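Side-chain contacts in zinc transport transcriptional regulator (PDB 5YHY), which binds zinc ions and probably acts as a MarR-family winged helix-turn-helix transcription factor that controls genes for zinc transport: residues D9-L12 / G13-Q17; T37-Q40 / E41-M45; L97-K100 / A101-V104; E130-V133 / I134-L138. The protein carries 1 engineered substitution. All coordinates share one frame; numbering follows the deposited sequence.

Contact 1: residues D9-L12 / G13-Q17; sequences DQFL and GTIMQ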
ATOM      1  N   ASP A   9      12.604   0.333  -0.353  1.00 18.37           N
ATOM      2  CA  ASP A   9      11.980  -0.707   0.468  1.00 21.65           C
ATOM      3  C   ASP A   9      11.218  -0.082   1.637  1.00 20.87           C
ATOM      4  O   ASP A   9      10.055  -0.422   1.892  1.00 23.44           O
ATOM      5  CB  ASP A   9      13.077  -1.643   0.982  1.00 21.84           C
ATOM      6  CG  ASP A   9      12.533  -2.931   1.576  1.00 29.01           C
ATOM      7  OD1 ASP A   9      11.525  -3.464   1.067  1.00 26.85           O
ATOM      8  OD2 ASP A   9      13.139  -3.422   2.554  1.00 34.23           O
ATOM      9  N   GLN A  10      11.858   0.859   2.320  1.00 22.82           N
ATOM     10  CA  GLN A  10      11.243   1.508   3.472  1.00 22.76           C
ATOM     11  C   GLN A  10      10.061   2.394   3.085  1.00 23.05           C
ATOM     12  O   GLN A  10       9.057   2.433   3.789  1.00 24.72           O
ATOM     13  CB  GLN A  10      12.281   2.279   4.281  1.00 25.93           C
ATOM     14  CG  GLN A  10      13.293   1.349   4.931  1.00 29.86           C
ATOM     15  CD  GLN A  10      14.239   2.058   5.875  1.00 41.40           C
ATOM     16  OE1 GLN A  10      14.032   3.223   6.235  1.00 44.57           O
ATOM     17  NE2 GLN A  10      15.290   1.353   6.290  1.00 46.33           N
ATOM     18  N   PHE A  11      10.188   3.088   1.956  1.00 22.39           N
ATOM     19  CA  PHE A  11       9.106   3.910   1.448  1.00 22.47           C
ATOM     20  C   PHE A  11       7.865   3.069   1.170  1.00 22.44           C
ATOM     21  O   PHE A  11       6.751   3.455   1.497  1.00 23.99           O
ATOM     22  CB  PHE A  11       9.546   4.634   0.170  1.00 21.06           C
ATOM     23  CG  PHE A  11       8.417   5.300  -0.556  1.00 22.42           C
ATOM     24  CD1 PHE A  11       7.881   6.479  -0.082  1.00 22.45           C
ATOM     25  CD2 PHE A  11       7.900   4.746  -1.711  1.00 24.38           C
ATOM     26  CE1 PHE A  11       6.843   7.098  -0.750  1.00 23.27           C
ATOM     27  CE2 PHE A  11       6.865   5.362  -2.380  1.00 25.49           C
ATOM     28  CZ  PHE A  11       6.338   6.537  -1.894  1.00 23.85           C
ATOM     29  N   LEU A  12       8.057   1.915   0.548  1.00 20.20           N
ATOM     30  CA  LEU A  12       6.932   1.071   0.196  1.00 21.53           C
ATOM     31  C   LEU A  12       6.298   0.500   1.454  1.00 23.24           C
ATOM     32  O   LEU A  12       5.081   0.333   1.514  1.00 23.50           O
ATOM     33  CB  LEU A  12       7.358  -0.026  -0.772  1.00 24.11           C
ATOM     34  CG  LEU A  12       7.728   0.567  -2.127  1.00 21.99           C
ATOM     35  CD1 LEU A  12       8.368  -0.485  -3.019  1.00 23.18           C
ATOM     36  CD2 LEU A  12       6.487   1.179  -2.787  1.00 25.28           C
ATOM     37  N   GLY A  13       7.125   0.243   2.463  1.00 22.76           N
ATOM     38  CA  GLY A  13       6.618  -0.142   3.776  1.00 25.27           C
ATOM     39  C   GLY A  13       5.706   0.921   4.376  1.00 25.82           C
ATOM     40  O   GLY A  13       4.618   0.615   4.875  1.00 25.84           O
ATOM     41  N   THR A  14       6.143   2.176   4.319  1.00 23.13           N
ATOM     42  CA  THR A  14       5.334   3.293   4.795  1.00 23.45           C
ATOM     43  C   THR A  14       3.981   3.328   4.092  1.00 26.59           C
ATOM     44  O   THR A  14       2.940   3.514   4.729  1.00 26.06           O
ATOM     45  CB  THR A  14       6.063   4.627   4.573  1.00 26.06           C
ATOM     46  OG1 THR A  14       7.285   4.623   5.322  1.00 26.59           O
ATOM     47  CG2 THR A  14       5.198   5.792   5.023  1.00 28.37           C
ATOM     48  N   ILE A  15       3.994   3.145   2.774  1.00 22.65           N
ATOM     49  CA  ILE A  15       2.758   3.181   1.999  1.00 23.48           C
ATOM     50  C   ILE A  15       1.838   2.015   2.349  1.00 26.43           C
ATOM     51  O   ILE A  15       0.631   2.198   2.517  1.00 26.99           O
ATOM     52  CB  ILE A  15       3.023   3.194   0.485  1.00 25.61           C
ATOM     53  CG1 ILE A  15       3.856   4.421   0.105  1.00 23.95           C
ATOM     54  CG2 ILE A  15       1.697   3.169  -0.282  1.00 23.62           C
ATOM     55  CD1 ILE A  15       3.310   5.725   0.668  1.00 26.61           C
ATOM     56  N   MET A  16       2.403   0.818   2.455  1.00 25.24           N
ATOM     57  CA  MET A  16       1.616  -0.340   2.863  1.00 25.30           C
ATOM     58  C   MET A  16       0.887  -0.072   4.174  1.00 28.66           C
ATOM     59  O   MET A  16      -0.312  -0.334   4.287  1.00 27.46           O
ATOM     60  CB  MET A  16       2.498  -1.585   3.004  1.00 26.85           C
ATOM     61  CG  MET A  16       1.805  -2.710   3.763  1.00 32.01           C
ATOM     62  SD  MET A  16       2.755  -4.242   3.778  1.00 32.81           S
ATOM     63  CE  MET A  16       2.222  -4.973   2.231  1.00 34.59           C
ATOM     64  N   GLN A  17       1.609   0.453   5.160  1.00 26.81           N
ATOM     65  CA  GLN A  17       1.016   0.749   6.467  1.00 29.73           C
ATOM     66  C   GLN A  17      -0.135   1.739   6.368  1.00 30.35           C
ATOM     67  O   GLN A  17      -1.179   1.575   7.010  1.00 28.96           O
ATOM     68  CB  GLN A  17       2.073   1.306   7.419  1.00 30.60           C
ATOM     69  CG  GLN A  17       3.177   0.321   7.745  1.00 37.23           C
ATOM     70  CD  GLN A  17       4.205   0.905   8.693  1.00 47.75           C
ATOM     71  OE1 GLN A  17       3.923   1.860   9.424  1.00 52.43           O
ATOM     72  NE2 GLN A  17       5.409   0.340   8.682  1.00 50.06           N
TER
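Phe11 carries its CG opposite the backbone N (chi1 169°), which stands the ring up beside the helix, and Ile15 turns its CG1 back along the same side with chi1 at -60°, so that the two meet one turn apart. This is an i to i+4 CH-pi contact on helix 4-19, in a part of the MarR fold that packs against the second subunit. Ile15 CG1 lies over one face of the Phe11 ring, 4.0 Å from its centroid and displaced toward the rim on the CZ side. Ile15 CD1 continues in that direction and sits 4.0 Å from Phe11 CE1. Underneath, Ile15 N donates to Phe11 O at 3.1 Å, one of four successive backbone bonds that fix the spacing of the pair. Ile15 CG1 also comes within 3.4 Å of Phe11 O, so it lies between the ring and that carbonyl. Phe11 also packs on Thr142 of the second subunit, as Leu12 does on Tyr119 of that subunit. With an alanine in place of Phe11, Ile15 CG1 would probably lose the aromatic face it lies over, CD1 its ring neighbours CE1 and CZ, and Thr142 of the second subunit its packing partner. Thr14 takes the neighbouring side of the helix, with its N bonded to Gln10 O at 3.0 Å. The nearest approach of ring and branch is Phe11 CZ to Ile15 CG1, 3.8 Å.

Contact 2: residues T37-Q40 / E41-M45; sequences TSTQ and EHILM. With ZN (zinc ion), chain B.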
ATOM      1  N   THR A  37     -17.846   2.138  -1.278  1.00 26.15           N
ATOM      2  CA  THR A  37     -16.737   1.740  -2.130  1.00 25.42           C
ATOM      3  C   THR A  37     -16.285   2.968  -2.896  1.00 24.32           C
ATOM      4  O   THR A  37     -17.001   3.964  -2.950  1.00 23.44           O
ATOM      5  CB  THR A  37     -17.156   0.678  -3.149  1.00 27.41           C
ATOM      6  OG1 THR A  37     -18.108   1.248  -4.059  1.00 23.55           O
ATOM      7  CG2 THR A  37     -17.780  -0.517  -2.450  1.00 28.97           C
ATOM      8  N   SER A  38     -15.098   2.899  -3.487  1.00 24.32           N
ATOM      9  CA  SER A  38     -14.595   4.023  -4.257  1.00 24.15           C
ATOM     10  C   SER A  38     -15.492   4.314  -5.458  1.00 21.77           C
ATOM     11  O   SER A  38     -15.764   5.474  -5.758  1.00 22.66           O
ATOM     12  CB  SER A  38     -13.139   3.793  -4.678  1.00 30.84           C
ATOM     13  OG  SER A  38     -13.021   2.660  -5.505  1.00 34.75           O
ATOM     14  N   THR A  39     -15.973   3.269  -6.133  1.00 23.22           N
ATOM     15  CA  THR A  39     -16.857   3.487  -7.271  1.00 21.04           C
ATOM     16  C   THR A  39     -18.116   4.237  -6.820  1.00 18.84           C
ATOM     17  O   THR A  39     -18.562   5.172  -7.478  1.00 19.62           O
ATOM     18  CB  THR A  39     -17.246   2.168  -7.967  1.00 24.08           C
ATOM     19  OG1 THR A  39     -16.077   1.589  -8.561  1.00 25.89           O
ATOM     20  CG2 THR A  39     -18.275   2.415  -9.053  1.00 23.23           C
ATOM     21  N   GLN A  40     -18.677   3.826  -5.690  1.00 21.13           N
ATOM     22  CA  GLN A  40     -19.856   4.502  -5.171  1.00 20.22           C
ATOM     23  C   GLN A  40     -19.570   5.976  -4.878  1.00 19.99           C
ATOM     24  O   GLN A  40     -20.361   6.846  -5.245  1.00 18.87           O
ATOM     25  CB  GLN A  40     -20.377   3.771  -3.926  1.00 21.79           C
ATOM     26  CG  GLN A  40     -20.931   2.399  -4.284  1.00 21.90           C
ATOM     27  CD  GLN A  40     -20.971   1.431  -3.120  1.00 27.17           C
ATOM     28  OE1 GLN A  40     -20.835   1.821  -1.961  1.00 26.59           O
ATOM     29  NE2 GLN A  40     -21.162   0.150  -3.431  1.00 27.07           N
ATOM     30  N   GLU A  41     -18.428   6.251  -4.246  1.00 20.36           N
ATOM     31  CA  GLU A  41     -18.056   7.625  -3.928  1.00 20.79           C
ATOM     32  C   GLU A  41     -17.898   8.432  -5.207  1.00 19.78           C
ATOM     33  O   GLU A  41     -18.272   9.601  -5.271  1.00 19.79           O
ATOM     34  CB  GLU A  41     -16.734   7.670  -3.146  1.00 23.24           C
ATOM     35  CG  GLU A  41     -16.760   6.986  -1.790  1.00 25.27           C
ATOM     36  CD  GLU A  41     -17.116   7.926  -0.655  1.00 28.26           C
ATOM     37  OE1 GLU A  41     -17.677   9.007  -0.913  1.00 28.27           O
ATOM     38  OE2 GLU A  41     -16.831   7.572   0.511  1.00 31.06           O
ATOM     39  N   HIS A  42     -17.334   7.805  -6.234  1.00 18.32           N
ATOM     40  CA  HIS A  42     -17.070   8.524  -7.470  1.00 17.04           C
ATOM     41  C   HIS A  42     -18.327   8.794  -8.283  1.00 18.48           C
ATOM     42  O   HIS A  42     -18.413   9.813  -8.955  1.00 18.86           O
ATOM     43  CB  HIS A  42     -15.989   7.817  -8.278  1.00 17.82           C
ATOM     44  CG  HIS A  42     -14.695   7.733  -7.544  1.00 21.93           C
ATOM     45  ND1 HIS A  42     -13.656   6.927  -7.955  1.00 22.49           N
ATOM     46  CD2 HIS A  42     -14.276   8.336  -6.405  1.00 22.54           C
ATOM     47  CE1 HIS A  42     -12.648   7.045  -7.111  1.00 25.46           C
ATOM     48  NE2 HIS A  42     -13.002   7.890  -6.157  1.00 21.25           N
ATOM     49  N   ILE A  43     -19.311   7.904  -8.188  1.00 18.78           N
ATOM     50  CA  ILE A  43     -20.599   8.198  -8.792  1.00 20.40           C
ATOM     51  C   ILE A  43     -21.205   9.435  -8.137  1.00 18.33           C
ATOM     52  O   ILE A  43     -21.708  10.324  -8.821  1.00 18.94           O
ATOM     53  CB  ILE A  43     -21.550   6.999  -8.697  1.00 17.74           C
ATOM     54  CG1 ILE A  43     -21.054   5.891  -9.645  1.00 20.45           C
ATOM     55  CG2 ILE A  43     -22.991   7.420  -9.047  1.00 19.40           C
ATOM     56  CD1 ILE A  43     -21.928   4.665  -9.658  1.00 23.00           C
ATOM     57  N   LEU A  44     -21.121   9.515  -6.815  1.00 20.13           N
ATOM     58  CA  LEU A  44     -21.682  10.670  -6.122  1.00 20.65           C
ATOM     59  C   LEU A  44     -20.992  11.964  -6.548  1.00 18.86           C
ATOM     60  O   LEU A  44     -21.654  12.970  -6.785  1.00 19.84           O
ATOM     61  CB  LEU A  44     -21.623  10.495  -4.609  1.00 21.24           C
ATOM     62  CG  LEU A  44     -22.439   9.348  -4.022  1.00 18.53           C
ATOM     63  CD1 LEU A  44     -22.301   9.400  -2.515  1.00 20.69           C
ATOM     64  CD2 LEU A  44     -23.908   9.442  -4.416  1.00 19.62           C
ATOM     65  N   MET A  45     -19.665  11.925  -6.693  1.00 21.15           N
ATOM     66  CA  MET A  45     -18.942  13.093  -7.189  1.00 20.96           C
ATOM     67  C   MET A  45     -19.382  13.493  -8.581  1.00 18.93           C
ATOM     68  O   MET A  45     -19.500  14.674  -8.888  1.00 22.57           O
ATOM     69  CB  MET A  45     -17.425  12.855  -7.188  1.00 19.55           C
ATOM     70  CG  MET A  45     -16.799  12.952  -5.820  1.00 20.82           C
ATOM     71  SD  MET A  45     -15.006  12.701  -5.837  1.00 23.27           S
ATOM     72  CE  MET A  45     -14.477  13.963  -6.981  1.00 25.17           C
TER
HETATM   73 ZN    ZN B 201     -12.114   8.575  -4.456  1.00 22.57          ZN
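From Thr37 to Gln40 each carbonyl O receives the N-H four residues on, beginning with Glu41 N to Thr37 O at 3.0 Å, which makes this the first two turns of helix 38-49. A capping box closes that end: Thr37, the N-cap, accepts from Gln40 N through OG1 at 3.1 Å, and Gln40 OE1 takes Thr37 N in return, the donor lying well above the plane of the amide carbonyl. The extended Gln40 chain, its CG beside the backbone N (chi1 -68°), reaches back to make that second bond. On another side of the helix, His42 folds its ring over the carbonyl of Ser38, whose O lies 3.1 Å from the ring plane, nearer the rim than the centre. That O accepts the backbone N of His42, so both the main chain and the underside of the imidazole rest on one carbonyl. Farther round, Thr39 CG2 and Ile43 CD1 make a loose apolar contact at 4.3 Å. The ring serves the zinc site of the regulator, which Glu24, His108 and His112 complete, and His42 NE2 binds the zinc ion at 2.0 Å.

Contact 3: residues L97-K100 / A101-V104; sequences LTEK and AVPV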
ATOM      1  N   LEU A  97     -28.247  13.279  -7.033  1.00 22.80           N
ATOM      2  CA  LEU A  97     -28.008  13.165  -5.604  1.00 22.17           C
ATOM      3  C   LEU A  97     -29.277  13.474  -4.823  1.00 23.64           C
ATOM      4  O   LEU A  97     -30.088  14.294  -5.247  1.00 27.47           O
ATOM      5  CB  LEU A  97     -26.943  14.166  -5.159  1.00 25.41           C
ATOM      6  CG  LEU A  97     -25.551  14.014  -5.758  1.00 22.84           C
ATOM      7  CD1 LEU A  97     -24.624  14.990  -5.053  1.00 27.07           C
ATOM      8  CD2 LEU A  97     -25.072  12.586  -5.574  1.00 23.18           C
ATOM      9  N   THR A  98     -29.427  12.813  -3.686  1.00 24.06           N
ATOM     10  CA  THR A  98     -30.383  13.252  -2.672  1.00 23.35           C
ATOM     11  C   THR A  98     -29.671  14.268  -1.783  1.00 29.86           C
ATOM     12  O   THR A  98     -28.443  14.369  -1.805  1.00 26.70           O
ATOM     13  CB  THR A  98     -30.880  12.085  -1.810  1.00 23.86           C
ATOM     14  OG1 THR A  98     -29.792  11.530  -1.060  1.00 24.68           O
ATOM     15  CG2 THR A  98     -31.527  11.001  -2.681  1.00 24.70           C
ATOM     16  N   GLU A  99     -30.428  15.029  -0.996  1.00 28.44           N
ATOM     17  CA  GLU A  99     -29.793  15.991  -0.093  1.00 30.41           C
ATOM     18  C   GLU A  99     -28.814  15.306   0.860  1.00 26.62           C
ATOM     19  O   GLU A  99     -27.772  15.868   1.202  1.00 30.60           O
ATOM     20  CB  GLU A  99     -30.844  16.785   0.692  1.00 35.09           C
ATOM     21  CG  GLU A  99     -31.078  18.197   0.160  1.00 44.13           C
ATOM     22  CD  GLU A  99     -29.796  19.024   0.066  1.00 47.57           C
ATOM     23  OE1 GLU A  99     -28.910  18.885   0.941  1.00 47.00           O
ATOM     24  OE2 GLU A  99     -29.672  19.813  -0.896  1.00 47.41           O
ATOM     25  N   LYS A 100     -29.144  14.090   1.283  1.00 26.37           N
ATOM     26  CA  LYS A 100     -28.278  13.304   2.156  1.00 29.88           C
ATOM     27  C   LYS A 100     -26.866  13.175   1.565  1.00 30.82           C
ATOM     28  O   LYS A 100     -25.869  13.174   2.290  1.00 28.11           O
ATOM     29  CB  LYS A 100     -28.893  11.918   2.365  1.00 32.05           C
ATOM     30  CG  LYS A 100     -28.087  10.949   3.222  1.00 33.75           C
ATOM     31  CD  LYS A 100     -28.822   9.615   3.344  1.00 31.67           C
ATOM     32  CE  LYS A 100     -27.978   8.548   4.017  1.00 38.12           C
ATOM     33  NZ  LYS A 100     -28.755   7.290   4.271  1.00 35.99           N
ATOM     34  N   ALA A 101     -26.794  13.079   0.239  1.00 27.72           N
ATOM     35  CA  ALA A 101     -25.535  12.785  -0.441  1.00 25.27           C
ATOM     36  C   ALA A 101     -24.667  14.006  -0.706  1.00 27.55           C
ATOM     37  O   ALA A 101     -23.464  13.876  -0.947  1.00 24.93           O
ATOM     38  CB  ALA A 101     -25.805  12.059  -1.756  1.00 24.63           C
ATOM     39  N   VAL A 102     -25.278  15.182  -0.681  1.00 28.35           N
ATOM     40  CA  VAL A 102     -24.576  16.416  -1.009  1.00 28.23           C
ATOM     41  C   VAL A 102     -23.287  16.592  -0.192  1.00 26.58           C
ATOM     42  O   VAL A 102     -22.224  16.809  -0.762  1.00 26.84           O
ATOM     43  CB  VAL A 102     -25.512  17.635  -0.879  1.00 30.69           C
ATOM     44  CG1 VAL A 102     -24.729  18.932  -1.006  1.00 34.18           C
ATOM     45  CG2 VAL A 102     -26.602  17.557  -1.935  1.00 30.85           C
ATOM     46  N   PRO A 103     -23.369  16.486   1.144  1.00 27.60           N
ATOM     47  CA  PRO A 103     -22.118  16.656   1.895  1.00 30.84           C
ATOM     48  C   PRO A 103     -21.139  15.492   1.711  1.00 29.39           C
ATOM     49  O   PRO A 103     -19.928  15.693   1.847  1.00 28.41           O
ATOM     50  CB  PRO A 103     -22.588  16.731   3.353  1.00 29.72           C
ATOM     51  CG  PRO A 103     -23.914  16.011   3.363  1.00 32.04           C
ATOM     52  CD  PRO A 103     -24.538  16.351   2.035  1.00 29.35           C
ATOM     53  N   VAL A 104     -21.661  14.302   1.413  1.00 25.76           N
ATOM     54  CA  VAL A 104     -20.844  13.109   1.226  1.00 27.09           C
ATOM     55  C   VAL A 104     -19.973  13.309  -0.006  1.00 24.69           C
ATOM     56  O   VAL A 104     -18.765  13.068   0.031  1.00 24.12           O
ATOM     57  CB  VAL A 104     -21.721  11.837   1.052  1.00 26.11           C
ATOM     58  CG1 VAL A 104     -20.865  10.608   0.744  1.00 26.91           C
ATOM     59  CG2 VAL A 104     -22.577  11.598   2.297  1.00 27.69           C
TER
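The turn that leads from the winged-helix hairpin, at the end of strand 93-97, into helix 102-123 is pinned by Thr98 O and Glu99 O. Ala101 N donates to Thr98 O at 2.9 Å, from well above the carbonyl plane, and Val102 N divides its hydrogen between Glu99 O at 3.2 Å and, weakly, Thr98 O. The next residue, Pro103, has no N-H to give; its CD instead rests 3.4 Å from Glu99 O, with CG over Lys100 O. Above the turn, Leu97 sends CD2 down to the methyl of Ala101, CD2 to CB being 3.9 Å. In this winged helix-turn-helix domain Leu97 also packs on Leu44 and Leu47 of helix 38-49, so the Ala101 methyl joins an apolar seam between the end of strand 93-97, the turn and helix 38-49. Glu99 bends at chi2 (-55°) and brings its carboxylate across Val102 at an oblique angle, where OE1 and OE2 both stand 3.9 Å from Val102 CG2, a van der Waals approach at the protein surface. Lys100 is fully extended, and its NZ is hydrogen-bonded to Gln78 O; Thr98 OG1 is likewise held by Glu79 O. Val104 places CG2 beside Lys100 O at 3.6 Å.

Contact 4: residues E130-V133 / I134-L138; sequences EQEV and ISKFL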
ATOM      1  N   GLU A 130      14.168  17.498 -13.304  1.00 20.82           N
ATOM      2  CA  GLU A 130      14.104  16.624 -12.124  1.00 17.41           C
ATOM      3  C   GLU A 130      12.805  15.830 -12.119  1.00 20.68           C
ATOM      4  O   GLU A 130      12.796  14.652 -11.752  1.00 19.99           O
ATOM      5  CB  GLU A 130      14.238  17.446 -10.835  1.00 18.17           C
ATOM      6  CG  GLU A 130      15.626  18.097 -10.680  1.00 20.21           C
ATOM      7  CD  GLU A 130      15.655  19.208  -9.660  1.00 22.62           C
ATOM      8  OE1 GLU A 130      14.580  19.682  -9.244  1.00 21.96           O
ATOM      9  OE2 GLU A 130      16.768  19.602  -9.262  1.00 27.76           O
ATOM     10  N   GLN A 131      11.706  16.462 -12.516  1.00 19.04           N
ATOM     11  CA  GLN A 131      10.436  15.742 -12.604  1.00 18.56           C
ATOM     12  C   GLN A 131      10.498  14.601 -13.616  1.00 20.53           C
ATOM     13  O   GLN A 131       9.882  13.562 -13.416  1.00 20.15           O
ATOM     14  CB  GLN A 131       9.268  16.671 -12.930  1.00 17.99           C
ATOM     15  CG  GLN A 131       8.969  17.673 -11.848  1.00 18.04           C
ATOM     16  CD  GLN A 131       7.698  18.440 -12.145  1.00 22.43           C
ATOM     17  OE1 GLN A 131       6.949  18.082 -13.050  1.00 24.63           O
ATOM     18  NE2 GLN A 131       7.463  19.509 -11.405  1.00 25.00           N
ATOM     19  N   GLU A 132      11.239  14.799 -14.707  1.00 18.83           N
ATOM     20  CA  GLU A 132      11.425  13.725 -15.677  1.00 21.27           C
ATOM     21  C   GLU A 132      12.129  12.518 -15.050  1.00 19.97           C
ATOM     22  O   GLU A 132      11.746  11.370 -15.313  1.00 18.94           O
ATOM     23  CB  GLU A 132      12.217  14.224 -16.885  1.00 24.50           C
ATOM     24  CG  GLU A 132      12.292  13.200 -18.003  1.00 29.66           C
ATOM     25  CD  GLU A 132      12.943  13.757 -19.257  1.00 42.52           C
ATOM     26  OE1 GLU A 132      13.752  14.709 -19.144  1.00 42.35           O
ATOM     27  OE2 GLU A 132      12.642  13.244 -20.359  1.00 51.10           O
ATOM     28  N   VAL A 133      13.150  12.777 -14.229  1.00 18.11           N
ATOM     29  CA  VAL A 133      13.853  11.703 -13.530  1.00 18.03           C
ATOM     30  C   VAL A 133      12.873  10.954 -12.622  1.00 17.75           C
ATOM     31  O   VAL A 133      12.793   9.726 -12.651  1.00 18.01           O
ATOM     32  CB  VAL A 133      15.032  12.238 -12.689  1.00 18.76           C
ATOM     33  CG1 VAL A 133      15.615  11.138 -11.811  1.00 18.88           C
ATOM     34  CG2 VAL A 133      16.110  12.817 -13.608  1.00 22.08           C
ATOM     35  N   ILE A 134      12.137  11.708 -11.813  1.00 16.64           N
ATOM     36  CA  ILE A 134      11.147  11.113 -10.919  1.00 16.77           C
ATOM     37  C   ILE A 134      10.121  10.299 -11.708  1.00 18.70           C
ATOM     38  O   ILE A 134       9.776   9.179 -11.339  1.00 16.97           O
ATOM     39  CB  ILE A 134      10.445  12.183 -10.079  1.00 17.35           C
ATOM     40  CG1 ILE A 134      11.457  12.871  -9.162  1.00 17.86           C
ATOM     41  CG2 ILE A 134       9.317  11.554  -9.247  1.00 19.51           C
ATOM     42  CD1 ILE A 134      10.956  14.201  -8.569  1.00 20.42           C
ATOM     43  N   SER A 135       9.631  10.868 -12.804  1.00 16.98           N
ATOM     44  CA  SER A 135       8.627  10.187 -13.621  1.00 16.59           C
ATOM     45  C   SER A 135       9.141   8.863 -14.193  1.00 17.26           C
ATOM     46  O   SER A 135       8.437   7.844 -14.158  1.00 18.86           O
ATOM     47  CB  SER A 135       8.162  11.112 -14.753  1.00 18.22           C
ATOM     48  OG  SER A 135       7.192  10.483 -15.569  1.00 22.17           O
ATOM     49  N   LYS A 136      10.365   8.877 -14.718  1.00 17.89           N
ATOM     50  CA  LYS A 136      10.982   7.663 -15.247  1.00 17.27           C
ATOM     51  C   LYS A 136      11.125   6.616 -14.153  1.00 18.85           C
ATOM     52  O   LYS A 136      10.834   5.442 -14.376  1.00 19.38           O
ATOM     53  CB  LYS A 136      12.338   7.975 -15.890  1.00 18.35           C
ATOM     54  CG  LYS A 136      12.181   8.735 -17.200  1.00 23.00           C
ATOM     55  CD  LYS A 136      13.521   9.008 -17.869  1.00 30.77           C
ATOM     56  CE  LYS A 136      14.082   7.758 -18.518  1.00 42.31           C
ATOM     57  NZ  LYS A 136      15.286   8.072 -19.347  1.00 45.05           N
ATOM     58  N   PHE A 137      11.544   7.065 -12.973  1.00 18.03           N
ATOM     59  CA  PHE A 137      11.642   6.196 -11.811  1.00 17.47           C
ATOM     60  C   PHE A 137      10.286   5.561 -11.460  1.00 18.93           C
ATOM     61  O   PHE A 137      10.180   4.341 -11.280  1.00 18.61           O
ATOM     62  CB  PHE A 137      12.188   6.978 -10.605  1.00 16.97           C
ATOM     63  CG  PHE A 137      12.161   6.188  -9.333  1.00 18.02           C
ATOM     64  CD1 PHE A 137      13.098   5.186  -9.116  1.00 21.65           C
ATOM     65  CD2 PHE A 137      11.201   6.437  -8.370  1.00 21.72           C
ATOM     66  CE1 PHE A 137      13.068   4.442  -7.962  1.00 24.14           C
ATOM     67  CE2 PHE A 137      11.169   5.686  -7.203  1.00 23.60           C
ATOM     68  CZ  PHE A 137      12.104   4.692  -7.010  1.00 21.87           C
ATOM     69  N   LEU A 138       9.254   6.386 -11.349  1.00 18.27           N
ATOM     70  CA  LEU A 138       7.943   5.875 -10.973  1.00 17.68           C
ATOM     71  C   LEU A 138       7.402   4.901 -12.005  1.00 17.52           C
ATOM     72  O   LEU A 138       6.789   3.897 -11.651  1.00 19.86           O
ATOM     73  CB  LEU A 138       6.945   7.006 -10.756  1.00 18.00           C
ATOM     74  CG  LEU A 138       7.252   7.889  -9.551  1.00 19.05           C
ATOM     75  CD1 LEU A 138       6.213   8.998  -9.510  1.00 21.26           C
ATOM     76  CD2 LEU A 138       7.242   7.068  -8.271  1.00 22.07           C
TER
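Ile134 opens the second half of this stretch of helix 128-144 by giving its N-H to Glu130 O at 3.0 Å in a nearly straight bond, 172° at the hydrogen. Its CG1, set beside the backbone N (chi1 -64°), runs back along the helix and rests 3.4 Å from the same Glu130 O, so one carbonyl meets both the amide and the branch. Glu130 itself turns its carboxylate away, where OE1 accepts from Thr127 N. Ser135 follows with N to Gln131 O at 2.8 Å, and its CB lies close over that oxygen. The hydroxyl points off the helix with OG opposite the backbone N, and is hydrogen-bonded to Gln7 OE1 of the second subunit; Gln131 NE2 is held by the carbonyls of Gly123 and Phe126. Lys136 bonds through N to Glu132 O at 2.9 Å and presses CG against that carbonyl at 3.3 Å. The aliphatic parts of the two chains run near each other, Glu132 CG to Lys136 CD 4.4 Å. Their charged ends stay apart, Glu132 OE2 to Lys136 NZ 5.9 Å, too far for a salt bridge, so any attraction is probably modest. Phe137 completes the series, its N bound to Val133 O and its ring swung away from the first half of the stretch. There it packs on Ile134 of the second subunit, while Ile134 packs on Phe137 of that subunit: a reciprocal pairing of helix 128-144 with its mate, as in the helical dimer interface of MarR-family regulators.

Each contact joins consecutive residues, so none closes a long loop; they follow in series, without nesting or crossing. Contact 1 comes first, on helix 4-19. Contact 2 starts helix 38-49 about 27 Å away, centre to centre. After the wing, contact 3 turns the chain into helix 102-123 and meets contact 2: Leu44 CD2 touches Leu97 CD2 at 3.5 Å, and Leu44 CD1 packs on Val104 CG1, joining the wing's exit and the start of helix 102-123 to helix 38-49, which carries the zinc ligand His42. Contact 4, on helix 128-144, lies about 39 Å from contact 3 between centres, but its nearest atoms come within about 6 Å of contact 1, and both touch the second subunit.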